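Local coordinates for spore cortex-lytic enzyme (Bacillus cereus ATCC 14579, PDB 6TCI), which probably cleaves the amide link between N-acetylmuramic acid and L-alanine in spore cortex peptidoglycan during germination, its N-terminal peptidoglycan-binding domain forming this chain, at residues 52-57 with 65-70. Residues are numbered along the deposited sequence; the frame is centred on the assembly and turned at random.
Sequences FGLPVD and KQMLVK
The side chain of Met67 leaves helix 62-71 with CG turned opposite its backbone N (chi1 -176°), and bends at both chi2 and chi3 carry the sulfur to the ring of Phe52 and the methyl to Leu54 CD2; Phe52 and Leu54 each hold their own CG opposite the carbonyl carbon. The setting is the three-helix peptidoglycan-binding domain of the enzyme, and a Schellman motif ends helix 39-51 at the contact. Gly53, at positive phi, is its C-prime residue, with Gly53 N bonded to Glu50 O and Leu54 N to Gln49 O. The residues before and after the glycine in sequence, Phe52 and Leu54, both have their CB bonds directed toward helix 62-71, where they meet a single methionine.

The example illustrates how one methionine side chain, bent at chi2 and chi3, can join a helix end to a later helix by van der Waals contact and a Met-aromatic interaction. Its stem does the first part: Met67 CG rests 3.8 Å from Phe52 CB. Met67 CB lies 3.9 Å from Leu54 CD1, the leucine and methionine chains running past one another in opposite senses. Farther along, Met67 SD sits 5.1 Å from the centroid of the Phe52 ring. The approach is oblique, 70° off the ring normal, and the ring atom nearest the sulfur is Phe52 CD2.

The site is a partly exposed one near the surface of the domain. Phe52 also stacks on Phe48 of helix 39-51, which Met67 touches as well, while Leu68, the next residue of helix 62-71, packs on Leu19 and Leu23 of helix 14-25. At the far end of the methionine, the methyl CE of Met67 touches Leu54 CD2 and lies 3.8 Å from the carbonyl oxygen Phe52 O.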
# COMPACT_ATOMS: atom_id res chain seq x y z
N PHE A 52 -5.20 10.40 3.17
CA PHE A 52 -3.98 11.07 3.62
C PHE A 52 -3.56 12.22 2.71
O PHE A 52 -2.47 12.78 2.90
CB PHE A 52 -2.86 10.06 3.86
CG PHE A 52 -3.03 9.33 5.16
CD1 PHE A 52 -3.96 8.32 5.28
CD2 PHE A 52 -2.29 9.69 6.28
CE1 PHE A 52 -4.15 7.66 6.50
CE2 PHE A 52 -2.48 9.05 7.49
CZ PHE A 52 -3.41 8.03 7.60
N GLY A 53 -4.40 12.61 1.76
CA GLY A 53 -4.14 13.79 0.95
C GLY A 53 -3.10 13.61 -0.13
O GLY A 53 -2.53 14.61 -0.60
N LEU A 54 -2.82 12.37 -0.54
CA LEU A 54 -1.91 12.08 -1.63
C LEU A 54 -2.67 11.99 -2.94
O LEU A 54 -3.87 11.70 -2.95
CB LEU A 54 -1.23 10.73 -1.38
CG LEU A 54 -0.36 10.66 -0.13
CD1 LEU A 54 -0.15 9.22 0.28
CD2 LEU A 54 0.97 11.36 -0.36
N PRO A 55 -2.00 12.23 -4.07
CA PRO A 55 -2.60 11.92 -5.37
C PRO A 55 -3.08 10.47 -5.38
O PRO A 55 -2.36 9.56 -4.96
CB PRO A 55 -1.45 12.13 -6.35
CG PRO A 55 -0.55 13.10 -5.66
CD PRO A 55 -0.64 12.79 -4.20
N VAL A 56 -4.30 10.27 -5.85
CA VAL A 56 -4.96 8.97 -5.80
C VAL A 56 -4.71 8.26 -7.12
O VAL A 56 -5.27 8.64 -8.16
CB VAL A 56 -6.46 9.11 -5.51
CG1 VAL A 56 -7.11 7.74 -5.44
CG2 VAL A 56 -6.68 9.90 -4.23
N ASP A 57 -3.87 7.23 -7.10
CA ASP A 57 -3.53 6.52 -8.33
C ASP A 57 -3.33 5.02 -8.15
O ASP A 57 -3.33 4.27 -9.14
CB ASP A 57 -2.31 7.14 -9.00
CG ASP A 57 -1.14 7.32 -8.05
OD1 ASP A 57 -0.94 6.44 -7.19
OD2 ASP A 57 -0.43 8.34 -8.18
N LYS A 65 4.82 5.62 0.10
CA LYS A 65 5.46 4.75 1.08
C LYS A 65 5.82 5.52 2.35
O LYS A 65 5.61 5.04 3.46
CB LYS A 65 6.73 4.13 0.51
CG LYS A 65 6.49 3.11 -0.58
CD LYS A 65 7.81 2.85 -1.28
CE LYS A 65 7.66 1.93 -2.45
NZ LYS A 65 8.98 1.77 -3.13
N GLN A 66 6.39 6.72 2.18
CA GLN A 66 6.78 7.50 3.35
C GLN A 66 5.58 7.86 4.20
O GLN A 66 5.64 7.81 5.44
CB GLN A 66 7.53 8.76 2.91
CG GLN A 66 8.94 8.48 2.42
CD GLN A 66 9.49 9.58 1.54
OE1 GLN A 66 8.95 10.68 1.49
NE2 GLN A 66 10.57 9.27 0.81
N MET A 67 4.46 8.20 3.56
CA MET A 67 3.24 8.50 4.30
C MET A 67 2.71 7.27 5.02
O MET A 67 2.23 7.37 6.16
CB MET A 67 2.19 9.07 3.35
CG MET A 67 0.91 9.51 4.03
SD MET A 67 1.09 11.07 4.92
CE MET A 67 1.28 12.21 3.55
N LEU A 68 2.78 6.11 4.37
CA LEU A 68 2.27 4.89 4.99
C LEU A 68 3.10 4.50 6.21
O LEU A 68 2.56 4.06 7.23
CB LEU A 68 2.22 3.77 3.95
CG LEU A 68 1.55 2.48 4.40
CD1 LEU A 68 0.14 2.75 4.93
CD2 LEU A 68 1.53 1.47 3.25
N VAL A 69 4.43 4.67 6.13
CA VAL A 69 5.29 4.43 7.28
C VAL A 69 4.98 5.42 8.40
O VAL A 69 4.88 5.03 9.58
CB VAL A 69 6.77 4.48 6.84
CG1 VAL A 69 7.67 4.45 8.04
CG2 VAL A 69 7.07 3.31 5.89
N LYS A 70 4.81 6.70 8.07
CA LYS A 70 4.48 7.69 9.09
C LYS A 70 3.13 7.39 9.74
O LYS A 70 2.97 7.52 10.96
CB LYS A 70 4.49 9.09 8.46
CG LYS A 70 4.21 10.23 9.43
CD LYS A 70 4.24 11.58 8.72
CE LYS A 70 3.94 12.73 9.66